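Orotidine 5'-phosphate decarboxylase (Sulfolobus solfataricus, PDB 4DBD) catalyses the decarboxylation of orotidine 5'-monophosphate to UMP, the last step of de novo UMP synthesis. Local coordinates at the interface of chains A and B. Numbering follows the deposited sequence. Chains: chain A/B, Orotidine 5'-phosphate decarboxylase.

Contacts 1, 2 and 3 are separate patches of the two-fold interface of the homodimer. The C-alpha centres of contact 1 and contact 2 lie about 22 Å apart. Those of contact 1 and contact 3 are also about 22 Å apart, and those of contact 2 and contact 3 about 24 Å. Contacts 2 and 3 share helix 66-73, from chain A in one and from chain B in the other. The centre of contact 3 is about 8 Å from A:Lys61; that of contact 1 is about 14 Å from A:Lys61. Each patch has a twin with the chains exchanged. Contact 3 joins both subunits beside the active site, so dimer formation and catalysis are likely linked.

Contact 1: the interface of chains A and B. Residues chain A 88-90, 126; chain B 118-120, 123.
The phenol ring of A:Tyr126 packs against B:Phe123 and B:Ser120, which approach the same face of it. B:Phe123 comes edge-on, its plane turned 69° from that of the tyrosine ring. Its CE2 lies 3.6 Å from A:Tyr126 CD2, and its CZ points at the CB and CG end of the ring. B:Ser120 CB sits over the other end, 3.4 Å from A:Tyr126 CZ, as a CH-pi contact. The tyrosine CG is anti to the backbone N (chi1 -179°), which sends the ring away from its helix toward chain B.

The polar rim starts at the phenol oxygen. A:Tyr126 OH makes a hydrogen bond of 3.0 Å with the carbonyl oxygen of B:Gly118. Two waters also link this pair. Water 1 is 2.6 Å from A:Tyr126 OH and takes the N-H of B:Ser120 N at 2.7 Å. Water 2 is 3.1 Å from B:Gly118 O. The carbonyl therefore has several polar partners. A:Gly89 CA adds a looser contact, 3.5 Å from B:Gly118 O.

A:Tyr126 belongs to helix 124-134. A:Ile88 and A:Gly89 lie in the loop before helix 90-103. The B residues form the loop between strand 107-113 and helix 124-134 of the TIM barrel.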
ATOM      1  N   ILE A  88       7.116  -6.266  -4.749  1.00 14.48           N
ATOM      2  CA  ILE A  88       7.219  -5.240  -5.800  1.00 16.68           C
ATOM      3  C   ILE A  88       8.567  -5.229  -6.516  1.00 18.02           C
ATOM      4  O   ILE A  88       8.689  -4.670  -7.607  1.00 19.09           O
ATOM      5  CB  ILE A  88       6.919  -3.835  -5.269  1.00 15.86           C
ATOM      6  CG1 ILE A  88       7.941  -3.429  -4.214  1.00 14.01           C
ATOM      7  CG2 ILE A  88       5.499  -3.777  -4.691  1.00 22.09           C
ATOM      8  CD1 ILE A  88       7.554  -2.138  -3.509  1.00 17.67           C
ATOM      9  N   GLY A  89       9.580  -5.819  -5.892  1.00 14.72           N
ATOM     10  CA  GLY A  89      10.855  -5.987  -6.558  1.00 18.71           C
ATOM     11  C   GLY A  89      11.794  -4.810  -6.398  1.00 19.55           C
ATOM     12  O   GLY A  89      11.484  -3.812  -5.728  1.00 18.83           O
ATOM     13  N   VAL A  90      12.954  -4.912  -7.039  1.00 17.90           N
ATOM     14  CA  VAL A  90      14.048  -3.991  -6.751  1.00 18.20           C
ATOM     15  C   VAL A  90      14.143  -2.827  -7.746  1.00 17.85           C
ATOM     16  O   VAL A  90      13.916  -1.676  -7.393  1.00 20.13           O
ATOM     17  CB  VAL A  90      15.392  -4.760  -6.674  1.00 22.58           C
ATOM     18  CG1 VAL A  90      16.580  -3.798  -6.486  1.00 18.67           C
ATOM     19  CG2 VAL A  90      15.339  -5.810  -5.558  1.00 18.85           C
ATOM     20  N   TYR A 126      11.813 -15.875  -4.707  1.00 19.34           N
ATOM     21  CA  TYR A 126      11.859 -14.517  -5.240  1.00 21.60           C
ATOM     22  C   TYR A 126      11.940 -13.475  -4.118  1.00 17.59           C
ATOM     23  O   TYR A 126      12.781 -12.584  -4.136  1.00 17.20           O
ATOM     24  CB  TYR A 126      10.627 -14.239  -6.092  1.00 17.61           C
ATOM     25  CG  TYR A 126      10.639 -12.844  -6.680  1.00 23.97           C
ATOM     26  CD1 TYR A 126      11.612 -12.474  -7.603  1.00 29.90           C
ATOM     27  CD2 TYR A 126       9.690 -11.896  -6.306  1.00 24.42           C
ATOM     28  CE1 TYR A 126      11.640 -11.207  -8.149  1.00 26.61           C
ATOM     29  CE2 TYR A 126       9.708 -10.620  -6.847  1.00 24.10           C
ATOM     30  CZ  TYR A 126      10.686 -10.282  -7.768  1.00 19.88           C
ATOM     31  OH  TYR A 126      10.712  -9.020  -8.306  1.00 31.70           O
TER
ATOM     32  N   GLY B 118      11.743  -3.810 -12.142  1.00 20.90           N
ATOM     33  CA  GLY B 118      11.838  -4.728 -11.026  1.00 19.17           C
ATOM     34  C   GLY B 118      10.593  -5.573 -10.816  1.00 18.30           C
ATOM     35  O   GLY B 118      10.617  -6.532 -10.050  1.00 21.31           O
ATOM     36  N   TRP B 119       9.504  -5.226 -11.496  1.00 18.65           N
ATOM     37  CA  TRP B 119       8.282  -6.021 -11.379  1.00 16.76           C
ATOM     38  C   TRP B 119       8.467  -7.396 -11.999  1.00 20.53           C
ATOM     39  O   TRP B 119       8.735  -7.516 -13.198  1.00 21.18           O
ATOM     40  CB  TRP B 119       7.093  -5.324 -12.047  1.00 19.61           C
ATOM     41  CG  TRP B 119       5.819  -6.118 -11.930  1.00 20.76           C
ATOM     42  CD1 TRP B 119       5.277  -6.948 -12.866  1.00 20.77           C
ATOM     43  CD2 TRP B 119       4.942  -6.166 -10.798  1.00 21.13           C
ATOM     44  NE1 TRP B 119       4.111  -7.502 -12.394  1.00 18.31           N
ATOM     45  CE2 TRP B 119       3.884  -7.036 -11.122  1.00 16.09           C
ATOM     46  CE3 TRP B 119       4.952  -5.548  -9.542  1.00 18.60           C
ATOM     47  CZ2 TRP B 119       2.838  -7.309 -10.232  1.00 19.25           C
ATOM     48  CZ3 TRP B 119       3.909  -5.807  -8.668  1.00 14.55           C
ATOM     49  CH2 TRP B 119       2.870  -6.683  -9.016  1.00 19.51           C
ATOM     50  N   SER B 120       8.298  -8.434 -11.184  1.00 17.33           N
ATOM     51  CA  SER B 120       8.479  -9.803 -11.645  1.00 25.83           C
ATOM     52  C   SER B 120       7.328 -10.298 -12.517  1.00 27.06           C
ATOM     53  O   SER B 120       6.150 -10.096 -12.210  1.00 31.89           O
ATOM     54  CB  SER B 120       8.678 -10.759 -10.467  1.00 23.11           C
ATOM     55  OG  SER B 120       8.899 -12.074 -10.938  1.00 26.91           O
ATOM     56  N   PHE B 123       4.851 -14.465 -11.772  1.00 36.06           N
ATOM     57  CA  PHE B 123       3.638 -14.904 -11.092  1.00 41.05           C
ATOM     58  C   PHE B 123       2.385 -14.451 -11.817  1.00 33.35           C
ATOM     59  O   PHE B 123       1.340 -14.217 -11.203  1.00 27.17           O
ATOM     60  CB  PHE B 123       3.658 -14.406  -9.653  1.00 28.41           C
ATOM     61  CG  PHE B 123       5.034 -14.389  -9.060  1.00 43.20           C
ATOM     62  CD1 PHE B 123       5.850 -15.510  -9.137  1.00 46.57           C
ATOM     63  CD2 PHE B 123       5.535 -13.240  -8.477  1.00 37.65           C
ATOM     64  CE1 PHE B 123       7.131 -15.498  -8.607  1.00 40.45           C
ATOM     65  CE2 PHE B 123       6.813 -13.221  -7.945  1.00 46.62           C
ATOM     66  CZ  PHE B 123       7.613 -14.352  -8.017  1.00 36.79           C
TER
HETATM   67  O   HOH W   1       8.417  -7.923  -8.514  1.00 25.61           O
HETATM   68  O   HOH W   2      12.002  -9.127 -11.091  1.00 26.56           O

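Contact 2: the interface of chains A and B. Residues chain A 68, 71-72, 75; chain B 11, 33-34, 38.
A:Ile72 packs on B:Leu33 and B:Pro34 in the apolar part of this patch. Its CG1 branch lies 3.7 Å from B:Leu33 CB, and its CD1 reaches on toward the leucine CD1. The pyrrolidine ring of B:Pro34 fits against the neighbouring part of helix 66-73. Its CG is 4.0 Å from A:Ser71 CB, and its CD faces A:Ile72 CG1. Further along, A:Ile68 meets B:Asp11 at about a right angle. The isoleucine CG1 is anti to the carbonyl carbon (chi1 -66°), and its end methyl CD1 stops 3.5 Å from the carboxylate oxygen B:Asp11 OD2.

The charged part is a salt bridge at the edge. A:Arg75 NE is 2.9 Å from B:Asp38 OD1, and A:Arg75 NH2 is 2.9 Å from B:Asp38 OD2. The two planes are 23° apart. The carboxylate sits above the guanidinium plane, at the NE and NH2 edge, so the N-H groups do not aim at it; attraction of charge would hold the pair. The other side of the guanidinium rests on the backbone of A:Ser71, with its C 3.6 Å from the plane. Bends at chi2 (69°) and chi3 fold the arginine back there. B:Asp38 is poorly ordered, so the bridge may be mobile.

The patch joins helix 66-73 of one subunit to helix 33-39 of the other. It supports the dimer and brings together A:Ile68 and B:Asp11, both predicted substrate-binding residues.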
ATOM      1  N   ILE A  68       6.946   7.187  -6.339  1.00 15.35           N
ATOM      2  CA  ILE A  68       5.738   7.320  -5.527  1.00 18.12           C
ATOM      3  C   ILE A  68       6.022   6.951  -4.078  1.00 16.46           C
ATOM      4  O   ILE A  68       5.550   7.616  -3.162  1.00 16.80           O
ATOM      5  CB  ILE A  68       4.595   6.438  -6.064  1.00 16.10           C
ATOM      6  CG1 ILE A  68       4.136   6.912  -7.452  1.00 18.09           C
ATOM      7  CG2 ILE A  68       3.450   6.384  -5.075  1.00 17.02           C
ATOM      8  CD1 ILE A  68       3.540   8.292  -7.482  1.00 20.63           C
ATOM      9  N   SER A  71       7.762   9.778  -2.517  1.00 19.72           N
ATOM     10  CA  SER A  71       6.845  10.907  -2.316  1.00 17.74           C
ATOM     11  C   SER A  71       5.977  10.701  -1.075  1.00 18.25           C
ATOM     12  O   SER A  71       5.574  11.657  -0.405  1.00 21.79           O
ATOM     13  CB  SER A  71       5.959  11.103  -3.542  1.00 17.73           C
ATOM     14  OG  SER A  71       6.733  11.515  -4.656  1.00 23.29           O
ATOM     15  N   ILE A  72       5.683   9.444  -0.775  1.00 18.21           N
ATOM     16  CA  ILE A  72       4.933   9.103   0.418  1.00 16.85           C
ATOM     17  C   ILE A  72       5.764   9.282   1.681  1.00 16.93           C
ATOM     18  O   ILE A  72       5.347   9.984   2.609  1.00 17.27           O
ATOM     19  CB  ILE A  72       4.420   7.656   0.332  1.00 14.89           C
ATOM     20  CG1 ILE A  72       3.385   7.539  -0.787  1.00 21.37           C
ATOM     21  CG2 ILE A  72       3.831   7.208   1.663  1.00 16.01           C
ATOM     22  CD1 ILE A  72       3.007   6.106  -1.145  1.00 17.36           C
ATOM     23  N   ARG A  75       6.827  12.677   3.435  1.00 18.96           N
ATOM     24  CA  ARG A  75       5.778  13.351   4.202  1.00 23.22           C
ATOM     25  C   ARG A  75       5.534  12.687   5.561  1.00 22.19           C
ATOM     26  O   ARG A  75       4.574  13.021   6.256  1.00 25.88           O
ATOM     27  CB  ARG A  75       4.459  13.378   3.409  1.00 24.21           C
ATOM     28  CG  ARG A  75       4.386  14.424   2.295  1.00 35.19           C
ATOM     29  CD  ARG A  75       5.308  14.115   1.136  1.00 42.69           C
ATOM     30  NE  ARG A  75       4.605  14.186  -0.148  1.00 52.21           N
ATOM     31  CZ  ARG A  75       5.198  14.311  -1.335  1.00 28.95           C
ATOM     32  NH1 ARG A  75       6.515  14.387  -1.421  1.00 40.31           N
ATOM     33  NH2 ARG A  75       4.468  14.368  -2.441  1.00 42.29           N
TER
ATOM     34  N   ASP B  11      -0.966  13.089  -8.080  1.00 21.14           N
ATOM     35  CA  ASP B  11      -0.028  12.796  -7.005  1.00 19.52           C
ATOM     36  C   ASP B  11       0.644  14.083  -6.520  1.00 29.68           C
ATOM     37  O   ASP B  11       1.457  14.066  -5.593  1.00 33.75           O
ATOM     38  CB  ASP B  11       1.018  11.792  -7.499  1.00 21.66           C
ATOM     39  CG  ASP B  11       0.413  10.450  -7.844  1.00 19.73           C
ATOM     40  OD1 ASP B  11      -0.393   9.931  -7.031  1.00 20.80           O
ATOM     41  OD2 ASP B  11       0.737   9.914  -8.929  1.00 23.02           O
ATOM     42  N   LEU B  33      -1.633   8.398  -2.312  1.00 20.65           N
ATOM     43  CA  LEU B  33      -1.153   8.761  -0.981  1.00 19.59           C
ATOM     44  C   LEU B  33      -0.338  10.058  -0.966  1.00 17.85           C
ATOM     45  O   LEU B  33      -0.420  10.836  -0.006  1.00 21.12           O
ATOM     46  CB  LEU B  33      -0.336   7.622  -0.368  1.00 18.60           C
ATOM     47  CG  LEU B  33      -1.120   6.690   0.554  1.00 22.80           C
ATOM     48  CD1 LEU B  33      -0.361   5.388   0.774  1.00 24.61           C
ATOM     49  CD2 LEU B  33      -1.424   7.392   1.880  1.00 28.26           C
ATOM     50  N   PRO B  34       0.458  10.309  -2.024  1.00 16.24           N
ATOM     51  CA  PRO B  34       1.222  11.562  -1.976  1.00 19.16           C
ATOM     52  C   PRO B  34       0.323  12.788  -1.827  1.00 24.67           C
ATOM     53  O   PRO B  34       0.693  13.737  -1.114  1.00 22.66           O
ATOM     54  CB  PRO B  34       1.919  11.587  -3.330  1.00 21.60           C
ATOM     55  CG  PRO B  34       2.089  10.115  -3.679  1.00 21.86           C
ATOM     56  CD  PRO B  34       0.826   9.473  -3.186  1.00 19.15           C
ATOM     57  N   ASP B  38      -0.040  15.298   1.364  1.00 27.16           N
ATOM     58  CA  ASP B  38       0.329  16.696   1.129  1.00 24.68           C
ATOM     59  C   ASP B  38      -0.794  17.617   1.604  1.00 40.25           C
ATOM     60  O   ASP B  38      -0.587  18.456   2.481  1.00 46.22           O
ATOM     61  CB  ASP B  38       0.631  16.950  -0.352  1.00 25.05           C
ATOM     62  CG  ASP B  38       2.044  16.541  -0.750  1.00 51.59           C
ATOM     63  OD1 ASP B  38       2.945  16.556   0.123  1.00 53.61           O
ATOM     64  OD2 ASP B  38       2.256  16.214  -1.946  1.00 47.36           O
TER

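Contact 3: the interface of chains A and B. Residues chain A 114, 116, 169, 188; chain B 64-65, 67.
B:Asp64 OD1, a carboxylate oxygen, touches A:Met114 across the interface and is bonded within its own chain. It accepts the N-H of B:Ile65 N at 2.7 Å through its anti lone pair, at 150° at the hydrogen. The methyl A:Met114 CE comes within 3.6 Å of B:Asp64 OD1, the two side chains meeting at about a right angle.

B:Ile65 is inserted among chain A side chains. Its CG2 lies 3.9 Å from A:His116 ND1 and also faces the methionine methyl. Its other branch meets A:Gln169 tip to tip, with B:Ile65 CD1 3.6 Å from the amide A:Gln169 NE2. The glutamine chain is extended beyond CG (chi2 180°), which carries the amide to the isoleucine.

A:Arg188 and B:Tyr67 run past each other in opposite directions. The guanidinium lies flat over a ring face, its plane 8° from the ring. A:Arg188 CZ is 3.6 Å from B:Tyr67 CD2, and NH1 makes a cation-pi contact.

B:Asp64 ends the DxKxxD motif of the family, which supplies this aspartate to the partner's active site. The patch thus lies where two subunits build one active site, and its packing may help to place B:Asp64. The stacking may also steady A:Arg188, a predicted substrate-binding residue.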
ATOM      1  N   MET A 114       2.854 -12.934   4.881  1.00 16.73           N
ATOM      2  CA  MET A 114       1.694 -12.445   5.632  1.00 20.32           C
ATOM      3  C   MET A 114       0.918 -13.565   6.313  1.00 21.99           C
ATOM      4  O   MET A 114       1.128 -14.749   6.026  1.00 20.65           O
ATOM      5  CB  MET A 114       0.793 -11.580   4.762  1.00 15.70           C
ATOM      6  CG  MET A 114       1.542 -10.417   4.157  1.00 22.49           C
ATOM      7  SD  MET A 114       0.444  -9.142   3.535  1.00 24.04           S
ATOM      8  CE  MET A 114      -0.429  -8.704   5.047  1.00 22.36           C
ATOM      9  N   HIS A 116      -2.560 -14.064   6.556  1.00 18.54           N
ATOM     10  CA  HIS A 116      -3.840 -14.557   6.054  1.00 24.40           C
ATOM     11  C   HIS A 116      -3.640 -15.783   5.161  1.00 22.08           C
ATOM     12  O   HIS A 116      -2.568 -15.983   4.577  1.00 20.22           O
ATOM     13  CB  HIS A 116      -4.607 -13.452   5.321  1.00 16.33           C
ATOM     14  CG  HIS A 116      -3.872 -12.900   4.144  1.00 17.80           C
ATOM     15  ND1 HIS A 116      -2.748 -12.117   4.276  1.00 18.92           N
ATOM     16  CD2 HIS A 116      -4.089 -13.037   2.813  1.00 14.24           C
ATOM     17  CE1 HIS A 116      -2.301 -11.792   3.075  1.00 16.49           C
ATOM     18  NE2 HIS A 116      -3.097 -12.334   2.172  1.00 17.19           N
ATOM     19  N   GLN A 169      -5.810 -12.579  14.998  1.00 35.18           N
ATOM     20  CA  GLN A 169      -5.598 -13.356  13.776  1.00 38.76           C
ATOM     21  C   GLN A 169      -5.177 -14.796  14.052  1.00 35.81           C
ATOM     22  O   GLN A 169      -5.021 -15.585  13.113  1.00 35.46           O
ATOM     23  CB  GLN A 169      -4.559 -12.684  12.874  1.00 33.79           C
ATOM     24  CG  GLN A 169      -4.978 -11.334  12.325  1.00 36.19           C
ATOM     25  CD  GLN A 169      -3.909 -10.713  11.451  1.00 36.29           C
ATOM     26  OE1 GLN A 169      -3.545 -11.266  10.408  1.00 29.26           O
ATOM     27  NE2 GLN A 169      -3.392  -9.557  11.876  1.00 30.34           N
ATOM     28  N   ARG A 188      -5.400  -5.287  17.799  1.00 15.09           N
ATOM     29  CA  ARG A 188      -6.717  -5.338  18.444  1.00 20.01           C
ATOM     30  C   ARG A 188      -6.691  -5.873  19.872  1.00 19.39           C
ATOM     31  O   ARG A 188      -7.433  -5.387  20.730  1.00 21.20           O
ATOM     32  CB  ARG A 188      -7.697  -6.166  17.598  1.00 21.02           C
ATOM     33  CG  ARG A 188      -8.300  -5.385  16.436  1.00 27.29           C
ATOM     34  CD  ARG A 188      -9.000  -6.298  15.467  1.00 27.15           C
ATOM     35  NE  ARG A 188      -8.046  -6.960  14.584  1.00 28.27           N
ATOM     36  CZ  ARG A 188      -8.395  -7.757  13.580  1.00 29.92           C
ATOM     37  NH1 ARG A 188      -9.682  -7.984  13.345  1.00 26.62           N
ATOM     38  NH2 ARG A 188      -7.458  -8.315  12.814  1.00 25.10           N
TER
ATOM     39  N   ASP B  64      -3.005  -5.425   2.179  1.00 18.15           N
ATOM     40  CA  ASP B  64      -2.978  -5.878   3.560  1.00 16.12           C
ATOM     41  C   ASP B  64      -4.067  -6.914   3.760  1.00 15.22           C
ATOM     42  O   ASP B  64      -4.726  -7.330   2.802  1.00 14.09           O
ATOM     43  CB  ASP B  64      -3.152  -4.680   4.508  1.00 14.89           C
ATOM     44  CG  ASP B  64      -2.366  -4.833   5.798  1.00 15.80           C
ATOM     45  OD1 ASP B  64      -2.349  -5.955   6.347  1.00 14.87           O
ATOM     46  OD2 ASP B  64      -1.767  -3.840   6.273  1.00 18.72           O
ATOM     47  N   ILE B  65      -4.234  -7.362   4.997  1.00 15.51           N
ATOM     48  CA  ILE B  65      -5.338  -8.241   5.326  1.00 14.41           C
ATOM     49  C   ILE B  65      -6.660  -7.479   5.178  1.00 15.64           C
ATOM     50  O   ILE B  65      -6.682  -6.235   5.160  1.00 14.44           O
ATOM     51  CB  ILE B  65      -5.202  -8.795   6.751  1.00 17.87           C
ATOM     52  CG1 ILE B  65      -5.280  -7.650   7.766  1.00 14.50           C
ATOM     53  CG2 ILE B  65      -3.886  -9.534   6.901  1.00 16.50           C
ATOM     54  CD1 ILE B  65      -5.414  -8.140   9.212  1.00 21.77           C
ATOM     55  N   TYR B  67      -9.360  -6.941   7.080  1.00 17.15           N
ATOM     56  CA  TYR B  67      -9.752  -5.998   8.129  1.00 22.50           C
ATOM     57  C   TYR B  67      -9.110  -4.633   7.924  1.00 16.30           C
ATOM     58  O   TYR B  67      -9.767  -3.601   8.061  1.00 19.07           O
ATOM     59  CB  TYR B  67      -9.398  -6.548   9.523  1.00 18.50           C
ATOM     60  CG  TYR B  67      -9.394  -5.495  10.613  1.00 20.02           C
ATOM     61  CD1 TYR B  67     -10.582  -4.940  11.079  1.00 26.94           C
ATOM     62  CD2 TYR B  67      -8.204  -5.079  11.192  1.00 20.39           C
ATOM     63  CE1 TYR B  67     -10.580  -3.975  12.093  1.00 30.71           C
ATOM     64  CE2 TYR B  67      -8.188  -4.120  12.204  1.00 22.34           C
ATOM     65  CZ  TYR B  67      -9.381  -3.574  12.647  1.00 25.67           C
ATOM     66  OH  TYR B  67      -9.364  -2.618  13.646  1.00 27.16           O
TER